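Local coordinates for transcriptional regulator (TetR/AcrR family) (Bacillus halodurans, PDB 5GP9), which probably binds operator DNA as a TetR-family repressor of fatty acid degradation genes and answers to fatty acyl effectors, a palmitic acid being held in its core, at residues A[25-30]-A[48-53]; A[63-68]-A[88-93]; A[82-87]-A[179-184]; A[129-134]-A[147-152]. All coordinates share one frame; numbering follows the deposited sequence.

Interaction 1. Residues A[25-30]-A[48-53]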
loop_
_atom_site.group_PDB
_atom_site.type_symbol
_atom_site.label_atom_id
_atom_site.label_comp_id
_atom_site.label_asym_id
_atom_site.label_seq_id
_atom_site.Cartn_x
_atom_site.Cartn_y
_atom_site.Cartn_z
ATOM N N HIS A 25 -8.373 14.427 9.500
ATOM C CA HIS A 25 -9.316 14.517 10.595
ATOM C C HIS A 25 -9.495 15.950 11.100
ATOM O O HIS A 25 -10.602 16.392 11.293
ATOM C CB HIS A 25 -8.888 13.602 11.751
ATOM C CG HIS A 25 -8.812 12.150 11.376
ATOM N ND1 HIS A 25 -7.712 11.363 11.663
ATOM C CD2 HIS A 25 -9.685 11.349 10.718
ATOM C CE1 HIS A 25 -7.921 10.135 11.224
ATOM N NE2 HIS A 25 -9.104 10.102 10.638
ATOM N N GLN A 26 -8.400 16.635 11.368
ATOM C CA GLN A 26 -8.425 18.029 11.743
ATOM C C GLN A 26 -8.785 19.028 10.611
ATOM O O GLN A 26 -9.088 20.183 10.894
ATOM C CB GLN A 26 -7.065 18.430 12.300
ATOM C CG GLN A 26 -6.796 17.911 13.691
ATOM C CD GLN A 26 -5.472 18.400 14.233
ATOM O OE1 GLN A 26 -4.758 19.192 13.597
ATOM N NE2 GLN A 26 -5.135 17.937 15.425
ATOM N N ALA A 27 -8.713 18.632 9.346
ATOM C CA ALA A 27 -9.125 19.520 8.255
ATOM C C ALA A 27 -10.626 19.777 8.440
ATOM O O ALA A 27 -11.354 18.867 8.766
ATOM C CB ALA A 27 -8.850 18.885 6.899
ATOM N N GLN A 28 -11.059 21.025 8.321
ATOM C CA GLN A 28 -12.457 21.393 8.396
ATOM C C GLN A 28 -12.779 22.331 7.278
ATOM O O GLN A 28 -11.929 23.080 6.844
ATOM C CB GLN A 28 -12.738 22.102 9.719
ATOM C CG GLN A 28 -13.223 21.154 10.817
ATOM C CD GLN A 28 -12.557 21.454 12.114
ATOM O OE1 GLN A 28 -12.265 22.615 12.411
ATOM N NE2 GLN A 28 -12.248 20.413 12.875
ATOM N N VAL A 29 -14.023 22.353 6.888
ATOM C CA VAL A 29 -14.462 23.150 5.770
ATOM C C VAL A 29 -14.175 24.630 5.995
ATOM O O VAL A 29 -13.716 25.299 5.047
ATOM C CB VAL A 29 -15.932 22.863 5.442
ATOM C CG1 VAL A 29 -16.512 23.913 4.494
ATOM C CG2 VAL A 29 -16.076 21.469 4.870
ATOM N N SER A 30 -14.351 25.122 7.238
ATOM C CA SER A 30 -13.915 26.478 7.627
ATOM C C SER A 30 -12.500 26.823 7.274
ATOM O O SER A 30 -12.248 27.906 6.787
ATOM C CB SER A 30 -14.011 26.694 9.150
ATOM O OG SER A 30 -15.240 26.208 9.582
ATOM N N ASN A 48 -20.619 19.113 -0.599
ATOM C CA ASN A 48 -21.488 18.901 0.599
ATOM C C ASN A 48 -20.760 18.917 1.937
ATOM O O ASN A 48 -21.268 19.416 2.926
ATOM C CB ASN A 48 -22.290 17.566 0.421
ATOM C CG ASN A 48 -23.362 17.651 -0.686
ATOM O OD1 ASN A 48 -24.524 17.883 -0.376
ATOM N ND2 ASN A 48 -22.993 17.500 -1.961
ATOM N N ASN A 49 -19.535 18.396 1.992
ATOM C CA ASN A 49 -18.814 18.248 3.206
ATOM C C ASN A 49 -17.385 17.885 2.822
ATOM O O ASN A 49 -17.076 17.776 1.622
ATOM C CB ASN A 49 -19.432 17.139 4.117
ATOM C CG ASN A 49 -19.261 15.744 3.553
ATOM O OD1 ASN A 49 -19.068 15.546 2.320
ATOM N ND2 ASN A 49 -19.377 14.727 4.459
ATOM N N LYS A 50 -16.567 17.722 3.835
ATOM C CA LYS A 50 -15.150 17.425 3.667
ATOM C C LYS A 50 -14.879 16.206 2.781
ATOM O O LYS A 50 -13.963 16.205 1.976
ATOM C CB LYS A 50 -14.541 17.262 5.055
ATOM C CG LYS A 50 -13.087 16.862 5.083
ATOM C CD LYS A 50 -12.518 16.985 6.468
ATOM C CE LYS A 50 -13.224 16.097 7.493
ATOM N NZ LYS A 50 -12.247 15.949 8.597
ATOM N N GLU A 51 -15.674 15.145 2.952
ATOM C CA GLU A 51 -15.491 13.903 2.177
ATOM C C GLU A 51 -15.733 14.067 0.770
ATOM O O GLU A 51 -15.029 13.513 -0.100
ATOM C CB GLU A 51 -16.417 12.753 2.679
ATOM C CG GLU A 51 -15.688 11.844 3.629
ATOM C CD GLU A 51 -16.396 10.549 3.982
ATOM O OE1 GLU A 51 -17.231 10.025 3.153
ATOM O OE2 GLU A 51 -16.055 10.119 5.126
ATOM N N ASP A 52 -16.734 14.864 0.481
ATOM C CA ASP A 52 -17.080 15.101 -0.866
ATOM C C ASP A 52 -15.951 15.889 -1.575
ATOM O O ASP A 52 -15.668 15.605 -2.788
ATOM C CB ASP A 52 -18.381 15.886 -0.923
ATOM C CG ASP A 52 -18.858 16.116 -2.311
ATOM O OD1 ASP A 52 -18.630 15.308 -3.233
ATOM O OD2 ASP A 52 -19.467 17.146 -2.545
ATOM N N VAL A 53 -15.337 16.807 -0.833
ATOM C CA VAL A 53 -14.156 17.625 -1.367
ATOM C C VAL A 53 -13.003 16.678 -1.730
ATOM O O VAL A 53 -12.487 16.690 -2.876
ATOM C CB VAL A 53 -13.595 18.662 -0.353
ATOM C CG1 VAL A 53 -12.412 19.430 -0.994
ATOM C CG2 VAL A 53 -14.663 19.667 0.145
#
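Lys50 reaches from the first turn of helix 50-74 to the backbone of 25-30, the bend that leads into the predicted helix-turn-helix of this TetR-family DNA-binding domain. Its CB lies beside Val29, whose CG2 comes 3.9 Å from the backbone N of Lys50. CG stands anti to the backbone N (chi1 176°) and starts the chain toward Ala27. CD then passes 4.2 Å from Ala27 CB and also close to that residue's carbonyl oxygen, and a bend at chi3 (60°) turns CE aside beside the same oxygen. At the tip, NZ donates to Ala27 O over 3.1 Å, tilted slightly from the carbonyl plane, and to Tyr24 O; the amine also has a cation-pi contact with Tyr24. Two carbonyl oxygens, of Ala27 and Tyr24, thus grip one amine at the end of helix 8-26. Asn49 caps the helix that carries Lys50, its OD1 accepting from Asp52 N at 3.0 Å, with the donor 41° out of the amide carbonyl plane.

Interaction 2. Residues A[63-68]-A[88-93]. With PLM (palmitic acid), chain E.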
loop_
_atom_site.group_PDB
_atom_site.type_symbol
_atom_site.label_atom_id
_atom_site.label_comp_id
_atom_site.label_asym_id
_atom_site.label_seq_id
_atom_site.Cartn_x
_atom_site.Cartn_y
_atom_site.Cartn_z
ATOM N N GLY A 63 -8.266 11.420 -13.212
ATOM C CA GLY A 63 -8.725 11.409 -14.543
ATOM C C GLY A 63 -7.745 12.080 -15.451
ATOM O O GLY A 63 -7.464 11.543 -16.510
ATOM N N ARG A 64 -7.179 13.189 -15.011
ATOM C CA ARG A 64 -6.175 13.920 -15.828
ATOM C C ARG A 64 -4.823 13.239 -15.904
ATOM O O ARG A 64 -4.172 13.299 -16.929
ATOM C CB ARG A 64 -5.945 15.327 -15.304
ATOM C CG ARG A 64 -7.194 16.179 -15.379
ATOM C CD ARG A 64 -6.970 17.688 -15.236
ATOM N NE ARG A 64 -8.242 18.350 -15.603
ATOM C CZ ARG A 64 -8.625 18.713 -16.839
ATOM N NH1 ARG A 64 -7.809 18.603 -17.901
ATOM N NH2 ARG A 64 -9.835 19.248 -17.012
ATOM N N PHE A 65 -4.390 12.685 -14.781
ATOM C CA PHE A 65 -3.169 11.846 -14.679
ATOM C C PHE A 65 -3.206 10.712 -15.659
ATOM O O PHE A 65 -2.271 10.560 -16.402
ATOM C CB PHE A 65 -3.039 11.382 -13.254
ATOM C CG PHE A 65 -1.946 10.361 -13.016
ATOM C CD1 PHE A 65 -0.618 10.647 -13.300
ATOM C CD2 PHE A 65 -2.274 9.108 -12.550
ATOM C CE1 PHE A 65 0.349 9.686 -13.071
ATOM C CE2 PHE A 65 -1.320 8.191 -12.228
ATOM C CZ PHE A 65 0.010 8.467 -12.487
ATOM N N VAL A 66 -4.293 9.931 -15.669
ATOM C CA VAL A 66 -4.414 8.798 -16.555
ATOM C C VAL A 66 -4.422 9.282 -18.032
ATOM O O VAL A 66 -3.741 8.687 -18.891
ATOM C CB VAL A 66 -5.612 7.852 -16.198
ATOM C CG1 VAL A 66 -5.506 7.351 -14.758
ATOM C CG2 VAL A 66 -6.956 8.511 -16.426
ATOM N N ASP A 67 -5.145 10.371 -18.312
ATOM C CA ASP A 67 -5.236 10.937 -19.689
ATOM C C ASP A 67 -3.887 11.372 -20.210
ATOM O O ASP A 67 -3.557 11.103 -21.373
ATOM C CB ASP A 67 -6.193 12.145 -19.747
ATOM C CG ASP A 67 -7.656 11.744 -19.755
ATOM O OD1 ASP A 67 -7.966 10.552 -19.943
ATOM O OD2 ASP A 67 -8.518 12.629 -19.583
ATOM N N LYS A 68 -3.115 12.029 -19.359
ATOM C CA LYS A 68 -1.724 12.391 -19.708
ATOM C C LYS A 68 -0.823 11.202 -19.957
ATOM O O LYS A 68 0.048 11.278 -20.836
ATOM C CB LYS A 68 -1.078 13.220 -18.633
ATOM C CG LYS A 68 -1.565 14.640 -18.648
ATOM C CD LYS A 68 -0.912 15.465 -17.560
ATOM C CE LYS A 68 -1.402 16.901 -17.660
ATOM N NZ LYS A 68 -1.197 17.639 -16.398
ATOM N N ASN A 88 7.732 7.033 -14.934
ATOM C CA ASN A 88 8.176 8.391 -14.922
ATOM C C ASN A 88 7.073 9.387 -14.638
ATOM O O ASN A 88 7.251 10.214 -13.760
ATOM C CB ASN A 88 8.931 8.674 -16.219
ATOM C CG ASN A 88 9.479 10.064 -16.245
ATOM O OD1 ASN A 88 10.351 10.418 -15.414
ATOM N ND2 ASN A 88 8.908 10.907 -17.118
ATOM N N MET A 89 5.888 9.247 -15.241
ATOM C CA MET A 89 4.750 10.129 -14.961
ATOM C C MET A 89 4.129 9.935 -13.582
ATOM O O MET A 89 3.725 10.904 -12.958
ATOM C CB MET A 89 3.675 9.946 -16.032
ATOM C CG MET A 89 4.066 10.508 -17.390
ATOM S SD MET A 89 4.043 12.338 -17.373
ATOM C CE MET A 89 2.430 12.668 -16.701
ATOM N N HIS A 90 4.076 8.705 -13.055
ATOM C CA HIS A 90 3.643 8.510 -11.693
ATOM C C HIS A 90 4.506 9.270 -10.698
ATOM O O HIS A 90 4.007 9.977 -9.818
ATOM C CB HIS A 90 3.575 6.968 -11.412
ATOM C CG HIS A 90 2.961 6.563 -10.094
ATOM N ND1 HIS A 90 2.070 5.519 -9.982
ATOM C CD2 HIS A 90 3.083 7.065 -8.844
ATOM C CE1 HIS A 90 1.744 5.354 -8.716
ATOM N NE2 HIS A 90 2.319 6.291 -8.004
ATOM N N PHE A 91 5.828 9.134 -10.841
ATOM C CA PHE A 91 6.768 9.665 -9.889
ATOM C C PHE A 91 6.794 11.202 -10.115
ATOM O O PHE A 91 6.872 11.964 -9.109
ATOM C CB PHE A 91 8.178 9.026 -10.092
ATOM C CG PHE A 91 8.333 7.639 -9.456
ATOM C CD1 PHE A 91 7.243 6.958 -8.904
ATOM C CD2 PHE A 91 9.512 7.014 -9.501
ATOM C CE1 PHE A 91 7.397 5.692 -8.353
ATOM C CE2 PHE A 91 9.700 5.757 -9.005
ATOM C CZ PHE A 91 8.625 5.065 -8.436
ATOM N N LYS A 92 6.759 11.597 -11.389
ATOM C CA LYS A 92 6.827 13.045 -11.736
ATOM C C LYS A 92 5.686 13.835 -11.111
ATOM O O LYS A 92 5.880 14.910 -10.529
ATOM C CB LYS A 92 6.829 13.184 -13.260
ATOM C CG LYS A 92 6.839 14.562 -13.876
ATOM C CD LYS A 92 5.900 14.612 -15.095
ATOM C CE LYS A 92 5.426 16.018 -15.456
ATOM N NZ LYS A 92 4.979 16.842 -14.290
ATOM N N GLN A 93 4.487 13.321 -11.264
ATOM C CA GLN A 93 3.304 14.021 -10.763
ATOM C C GLN A 93 3.359 14.229 -9.251
ATOM O O GLN A 93 2.946 15.255 -8.763
ATOM C CB GLN A 93 2.008 13.345 -11.206
ATOM C CG GLN A 93 1.929 13.079 -12.705
ATOM C CD GLN A 93 1.233 14.107 -13.532
ATOM O OE1 GLN A 93 0.015 14.091 -13.668
ATOM N NE2 GLN A 93 2.022 14.964 -14.176
HETATM C C1 PLM E . -4.225 -0.122 -2.157
HETATM O O1 PLM E . -3.107 -0.115 -2.715
HETATM O O2 PLM E . -4.518 -1.059 -1.415
HETATM C C2 PLM E . -5.249 0.996 -2.367
HETATM C C3 PLM E . -4.725 2.353 -1.845
HETATM C C4 PLM E . -5.745 3.516 -1.770
HETATM C C5 PLM E . -5.656 4.747 -2.721
HETATM C C6 PLM E . -4.337 4.929 -3.470
HETATM C C7 PLM E . -4.108 6.295 -4.097
HETATM C C8 PLM E . -2.714 6.330 -4.631
HETATM C C9 PLM E . -2.593 6.360 -6.120
HETATM C CA PLM E . -1.684 7.454 -6.498
HETATM C CB PLM E . -1.425 7.290 -7.982
HETATM C CC PLM E . -0.540 8.437 -8.430
HETATM C CD PLM E . -1.201 9.748 -7.991
HETATM C CE PLM E . -1.341 10.847 -9.012
HETATM C CF PLM E . -2.588 11.634 -8.612
HETATM C CG PLM E . -2.661 12.838 -9.485
#
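Phe65 and His90 meet as an offset edge-to-face pair, ring planes at 90° and centroids 6.0 Å apart, with the edge of the phenyl group toward the imidazole face. The palmitic acid tail touches both rings. Its CE sits 4.0 Å above the Phe65 plane, over the ring centre, while CC rests over one face of His90, shifted toward the rim and 3.6 Å from NE2. The two rings therefore line part of the site that holds the far end of the acyl chain, consistent with an effector-binding pocket. At the Phe65 edge run the backbone of Met89 and His90, with CZ 3.7 Å from His90 CA, and the amide of Gln93, whose OE1 is modelled 3.5 Å from CD1; this side chain lies too close to Met89 O, so its exact position is doubtful. Phe65 CG is anti to the backbone N (chi1 172°), and the ring beyond it comes close to the other helix. Lys68 CB meets Met89 CE at 4.0 Å, an aliphatic contact at the more exposed margin. His90 ND1 is hydrogen-bonded to Tyr126 OH, which helps fix the imidazole beside the lipid. Helices 50-74 and 79-95 run roughly antiparallel here, their local axes 10.7 Å apart at 141°; Tyr126 of helix 113-139 meets both rings, and Leu160 of helix 149-169 touches His90.

Interaction 3. Residues A[82-87]-A[179-184]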
loop_
_atom_site.group_PDB
_atom_site.type_symbol
_atom_site.label_atom_id
_atom_site.label_comp_id
_atom_site.label_asym_id
_atom_site.label_seq_id
_atom_site.Cartn_x
_atom_site.Cartn_y
_atom_site.Cartn_z
ATOM N N LYS A 82 6.904 2.528 -23.030
ATOM C CA LYS A 82 5.596 2.863 -22.458
ATOM C C LYS A 82 5.546 2.627 -20.926
ATOM O O LYS A 82 4.936 3.420 -20.186
ATOM C CB LYS A 82 4.512 2.113 -23.164
ATOM C CG LYS A 82 4.327 2.617 -24.582
ATOM C CD LYS A 82 3.044 2.034 -25.123
ATOM C CE LYS A 82 2.843 2.428 -26.590
ATOM N NZ LYS A 82 1.576 1.834 -27.081
ATOM N N LEU A 83 6.132 1.512 -20.485
ATOM C CA LEU A 83 6.225 1.248 -19.036
ATOM C C LEU A 83 7.120 2.351 -18.415
ATOM O O LEU A 83 6.816 2.858 -17.314
ATOM C CB LEU A 83 6.766 -0.170 -18.710
ATOM C CG LEU A 83 6.854 -0.557 -17.198
ATOM C CD1 LEU A 83 5.482 -0.466 -16.563
ATOM C CD2 LEU A 83 7.370 -1.976 -17.037
ATOM N N LYS A 84 8.203 2.768 -19.097
ATOM C CA LYS A 84 9.054 3.743 -18.545
ATOM C C LYS A 84 8.328 5.073 -18.444
ATOM O O LYS A 84 8.482 5.700 -17.430
ATOM C CB LYS A 84 10.383 3.893 -19.317
ATOM C CG LYS A 84 11.351 4.857 -18.641
ATOM C CD LYS A 84 12.698 5.009 -19.366
ATOM C CE LYS A 84 13.597 3.778 -19.252
ATOM N NZ LYS A 84 14.073 3.515 -17.867
ATOM N N ILE A 85 7.477 5.416 -19.442
ATOM C CA ILE A 85 6.611 6.577 -19.434
ATOM C C ILE A 85 5.628 6.596 -18.263
ATOM O O ILE A 85 5.463 7.616 -17.580
ATOM C CB ILE A 85 5.812 6.692 -20.762
ATOM C CG1 ILE A 85 6.782 7.215 -21.849
ATOM C CG2 ILE A 85 4.611 7.635 -20.652
ATOM C CD1 ILE A 85 6.211 7.216 -23.265
ATOM N N LEU A 86 5.106 5.423 -17.975
ATOM C CA LEU A 86 4.148 5.277 -16.859
ATOM C C LEU A 86 4.872 5.470 -15.526
ATOM O O LEU A 86 4.389 6.255 -14.704
ATOM C CB LEU A 86 3.419 3.924 -16.922
ATOM C CG LEU A 86 2.322 3.710 -15.863
ATOM C CD1 LEU A 86 1.088 2.994 -16.434
ATOM C CD2 LEU A 86 2.978 2.924 -14.753
ATOM N N VAL A 87 6.006 4.823 -15.310
ATOM C CA VAL A 87 6.772 5.005 -14.056
ATOM C C VAL A 87 7.196 6.471 -13.861
ATOM O O VAL A 87 7.056 7.060 -12.808
ATOM C CB VAL A 87 7.966 4.048 -14.031
ATOM C CG1 VAL A 87 8.840 4.257 -12.844
ATOM C CG2 VAL A 87 7.426 2.583 -14.068
ATOM N N LEU A 179 14.628 7.490 -9.073
ATOM C CA LEU A 179 14.332 6.037 -8.966
ATOM C C LEU A 179 13.573 5.463 -10.182
ATOM O O LEU A 179 13.369 4.268 -10.300
ATOM C CB LEU A 179 13.518 5.828 -7.701
ATOM C CG LEU A 179 14.222 6.252 -6.455
ATOM C CD1 LEU A 179 13.266 5.970 -5.298
ATOM C CD2 LEU A 179 15.523 5.478 -6.266
ATOM N N VAL A 180 13.216 6.329 -11.124
ATOM C CA VAL A 180 12.486 5.931 -12.309
ATOM C C VAL A 180 13.178 4.811 -13.023
ATOM O O VAL A 180 12.577 3.770 -13.264
ATOM C CB VAL A 180 12.183 7.135 -13.261
ATOM C CG1 VAL A 180 11.602 6.690 -14.605
ATOM C CG2 VAL A 180 11.143 8.086 -12.671
ATOM N N LYS A 181 14.456 4.997 -13.391
ATOM C CA LYS A 181 15.122 3.955 -14.157
ATOM C C LYS A 181 15.265 2.690 -13.371
ATOM O O LYS A 181 14.907 1.644 -13.901
ATOM C CB LYS A 181 16.420 4.456 -14.776
ATOM C CG LYS A 181 17.272 3.409 -15.439
ATOM C CD LYS A 181 18.654 4.004 -15.712
ATOM C CE LYS A 181 19.658 3.018 -16.261
ATOM N NZ LYS A 181 19.548 2.942 -17.731
ATOM N N PRO A 182 15.794 2.734 -12.132
ATOM C CA PRO A 182 15.929 1.473 -11.409
ATOM C C PRO A 182 14.607 0.733 -11.115
ATOM O O PRO A 182 14.602 -0.492 -11.169
ATOM C CB PRO A 182 16.666 1.844 -10.131
ATOM C CG PRO A 182 16.781 3.276 -10.094
ATOM C CD PRO A 182 16.437 3.854 -11.414
ATOM N N VAL A 183 13.520 1.466 -10.905
ATOM C CA VAL A 183 12.207 0.763 -10.626
ATOM C C VAL A 183 11.724 0.086 -11.886
ATOM O O VAL A 183 11.353 -1.043 -11.866
ATOM C CB VAL A 183 11.157 1.732 -10.070
ATOM C CG1 VAL A 183 9.789 1.095 -10.081
ATOM C CG2 VAL A 183 11.534 2.206 -8.673
ATOM N N HIS A 184 11.800 0.819 -13.000
ATOM C CA HIS A 184 11.499 0.307 -14.290
ATOM C C HIS A 184 12.235 -1.000 -14.608
ATOM O O HIS A 184 11.592 -1.985 -15.048
ATOM C CB HIS A 184 11.870 1.410 -15.339
ATOM C CG HIS A 184 11.746 0.968 -16.742
ATOM N ND1 HIS A 184 10.533 0.731 -17.331
ATOM C CD2 HIS A 184 12.685 0.707 -17.675
ATOM C CE1 HIS A 184 10.725 0.340 -18.580
ATOM N NE2 HIS A 184 12.019 0.320 -18.806
#
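Val180 opens the contact from the first turn of helix 180-189, where its CG1 packs 4.1 Å from Val87 CG1; that same valine methyl also lies close to Val180 O. Next comes Lys181, whose CB is 4.0 Å from Lys84 NZ although its CA-CB bond points away from helix 79-95. In this all-helical C-terminal domain of the TetR type, the local axes of helices 82-87 and 180-184 approach to 9.5 Å at 127°, and the second subunit packs nearby through its Leu151 and Leu191. Val183 adds a longer apolar touch, CG1 to Val87 CG1 at 4.3 Å. His184 then sets its ring against Leu83 and Lys84. Lys84 CB stands over one face, 3.8 Å from the centroid and 17° off the normal, a CH-pi contact, whereas Leu83 CB meets the ring edge in plane. The lysine chain crosses the ring at about a right angle, and bends at chi3 and chi4 bring CE and then NZ to the CD2 side, with NZ 3.1 Å from His184 CD2.

Interaction 4. Residues A[129-134]-A[147-152]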
loop_
_atom_site.group_PDB
_atom_site.type_symbol
_atom_site.label_atom_id
_atom_site.label_comp_id
_atom_site.label_asym_id
_atom_site.label_seq_id
_atom_site.Cartn_x
_atom_site.Cartn_y
_atom_site.Cartn_z
ATOM N N LEU A 129 -5.590 1.217 -17.262
ATOM C CA LEU A 129 -4.491 1.625 -18.100
ATOM C C LEU A 129 -3.296 0.700 -17.975
ATOM O O LEU A 129 -2.702 0.306 -18.946
ATOM C CB LEU A 129 -4.054 3.077 -17.769
ATOM C CG LEU A 129 -2.871 3.530 -18.600
ATOM C CD1 LEU A 129 -3.251 3.517 -20.083
ATOM C CD2 LEU A 129 -2.435 4.904 -18.126
ATOM N N LEU A 130 -2.924 0.375 -16.748
ATOM C CA LEU A 130 -1.899 -0.632 -16.509
ATOM C C LEU A 130 -2.229 -1.965 -17.266
ATOM O O LEU A 130 -1.410 -2.537 -17.946
ATOM C CB LEU A 130 -1.730 -0.915 -15.009
ATOM C CG LEU A 130 -0.750 -0.046 -14.204
ATOM C CD1 LEU A 130 -0.737 -0.429 -12.737
ATOM C CD2 LEU A 130 0.687 -0.109 -14.696
ATOM N N ASP A 131 -3.461 -2.422 -17.135
ATOM C CA ASP A 131 -3.906 -3.668 -17.809
ATOM C C ASP A 131 -3.770 -3.601 -19.349
ATOM O O ASP A 131 -3.181 -4.553 -19.965
ATOM C CB ASP A 131 -5.356 -3.990 -17.448
ATOM C CG ASP A 131 -5.544 -4.409 -16.011
ATOM O OD1 ASP A 131 -4.557 -4.637 -15.240
ATOM O OD2 ASP A 131 -6.700 -4.517 -15.630
ATOM N N GLU A 132 -4.143 -2.457 -19.910
ATOM C CA GLU A 132 -3.953 -2.251 -21.346
ATOM C C GLU A 132 -2.508 -2.364 -21.765
ATOM O O GLU A 132 -2.208 -3.003 -22.776
ATOM C CB GLU A 132 -4.489 -0.910 -21.833
ATOM C CG GLU A 132 -5.976 -0.636 -21.581
ATOM C CD GLU A 132 -6.377 0.770 -22.021
ATOM O OE1 GLU A 132 -7.516 1.146 -21.722
ATOM O OE2 GLU A 132 -5.560 1.517 -22.661
ATOM N N LEU A 133 -1.598 -1.740 -21.014
ATOM C CA LEU A 133 -0.189 -1.847 -21.278
ATOM C C LEU A 133 0.375 -3.265 -21.241
ATOM O O LEU A 133 1.214 -3.670 -22.079
ATOM C CB LEU A 133 0.579 -0.968 -20.311
ATOM C CG LEU A 133 2.054 -0.897 -20.575
ATOM C CD1 LEU A 133 2.328 -0.341 -21.970
ATOM C CD2 LEU A 133 2.756 -0.067 -19.491
ATOM N N LEU A 134 -0.064 -4.000 -20.238
ATOM C CA LEU A 134 0.357 -5.335 -20.072
ATOM C C LEU A 134 -0.147 -6.248 -21.224
ATOM O O LEU A 134 0.588 -7.156 -21.652
ATOM C CB LEU A 134 -0.156 -5.860 -18.742
ATOM C CG LEU A 134 0.635 -5.256 -17.567
ATOM C CD1 LEU A 134 -0.155 -5.504 -16.304
ATOM C CD2 LEU A 134 1.972 -5.916 -17.405
ATOM N N LEU A 147 2.136 -14.612 -18.386
ATOM C CA LEU A 147 1.928 -13.651 -17.299
ATOM C C LEU A 147 0.439 -13.419 -17.026
ATOM O O LEU A 147 -0.307 -13.140 -17.908
ATOM C CB LEU A 147 2.545 -12.319 -17.741
ATOM C CG LEU A 147 2.547 -11.103 -16.858
ATOM C CD1 LEU A 147 3.246 -11.409 -15.559
ATOM C CD2 LEU A 147 3.257 -9.989 -17.638
ATOM N N ASP A 148 0.066 -13.400 -15.760
ATOM C CA ASP A 148 -1.269 -12.983 -15.392
ATOM C C ASP A 148 -1.343 -11.463 -15.325
ATOM O O ASP A 148 -0.625 -10.836 -14.565
ATOM C CB ASP A 148 -1.677 -13.575 -14.086
ATOM C CG ASP A 148 -3.077 -13.107 -13.662
ATOM O OD1 ASP A 148 -4.003 -13.027 -14.476
ATOM O OD2 ASP A 148 -3.293 -12.856 -12.505
ATOM N N THR A 149 -2.182 -10.872 -16.149
ATOM C CA THR A 149 -2.344 -9.444 -16.194
ATOM C C THR A 149 -2.682 -8.894 -14.821
ATOM O O THR A 149 -2.150 -7.860 -14.381
ATOM C CB THR A 149 -3.401 -9.080 -17.206
ATOM O OG1 THR A 149 -2.972 -9.583 -18.490
ATOM C CG2 THR A 149 -3.525 -7.545 -17.338
ATOM N N ARG A 150 -3.562 -9.573 -14.130
ATOM C CA ARG A 150 -4.054 -9.083 -12.830
ATOM C C ARG A 150 -2.886 -9.006 -11.794
ATOM O O ARG A 150 -2.648 -7.952 -11.191
ATOM C CB ARG A 150 -5.221 -9.915 -12.345
ATOM C CG ARG A 150 -5.610 -9.660 -10.908
ATOM C CD ARG A 150 -6.569 -10.726 -10.402
ATOM N NE ARG A 150 -5.818 -12.016 -10.265
ATOM C CZ ARG A 150 -6.176 -13.023 -9.472
ATOM N NH1 ARG A 150 -7.269 -12.911 -8.712
ATOM N NH2 ARG A 150 -5.420 -14.135 -9.440
ATOM N N LEU A 151 -2.121 -10.078 -11.651
ATOM C CA LEU A 151 -1.030 -10.130 -10.754
ATOM C C LEU A 151 0.071 -9.156 -11.143
ATOM O O LEU A 151 0.685 -8.480 -10.255
ATOM C CB LEU A 151 -0.415 -11.531 -10.775
ATOM C CG LEU A 151 0.207 -11.969 -9.515
ATOM C CD1 LEU A 151 -0.842 -12.037 -8.395
ATOM C CD2 LEU A 151 0.844 -13.362 -9.705
ATOM N N ALA A 152 0.347 -9.087 -12.453
ATOM C CA ALA A 152 1.357 -8.120 -12.941
ATOM C C ALA A 152 0.960 -6.665 -12.580
ATOM O O ALA A 152 1.781 -5.894 -12.169
ATOM C CB ALA A 152 1.531 -8.310 -14.458
#
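Leu134 supplies most of the apolar surface by which helix 113-139 receives the start of helix 149-169, in the all-helical C-terminal domain of this TetR-type regulator. Its CG is anti to the carbonyl carbon (chi1 -74°), and the two methyls beyond share Ala152 CB, each at 3.8 Å; CD1 also sits 3.6 Å from Thr149 O. CD2 reaches Leu147 CD2 as well, at 4.3 Å. One turn earlier, Asp131 crosses Thr149 at a slant. Thr149 CG2, anti to the backbone N, faces the aspartate and approaches OD1 to 3.7 Å, while the chi1 of -59° sets OG1 beside the backbone N, where it hydrogen-bonds to Lys138 NZ. Ahead of the helix Asp148 is the N-cap; its OD2 accepts from Leu151 N at 3.1 Å, met from well above the carboxylate plane, and makes a long, weak salt bridge with Arg150 NE. The second subunit covers this helix start, its Leu186 and Leu191 packing on Leu147 and Ala152. The contact is mainly methyl packing, some of it against the oxygens Thr149 O and Asp131 OD1; the latter pairs with Arg153 NE, so the charge of Asp131 is probably balanced within the helix pair.

How the interactions relate
The four contacts illustrate how packed helices connect the two domains of a helical repressor. Interaction 1 lies in the DNA-binding part, its centre 26 Å from that of interaction 2, and the two share helix 50-74, the continuous link between the operator-reading end and the lipid pocket. Interactions 2 and 3 share helix 79-95, sit 12 Å apart between centres and touch where Phe91 packs on Val180. Interaction 4 comes between the two segments of interaction 3 in sequence, and Leu86 meets Leu130 where they adjoin. Interactions 3 and 4 both border the second subunit. A path of packed helices thus joins the dimer interface, the palmitic acid site and the DNA-binding domain, which probably allows effector binding to influence DNA recognition.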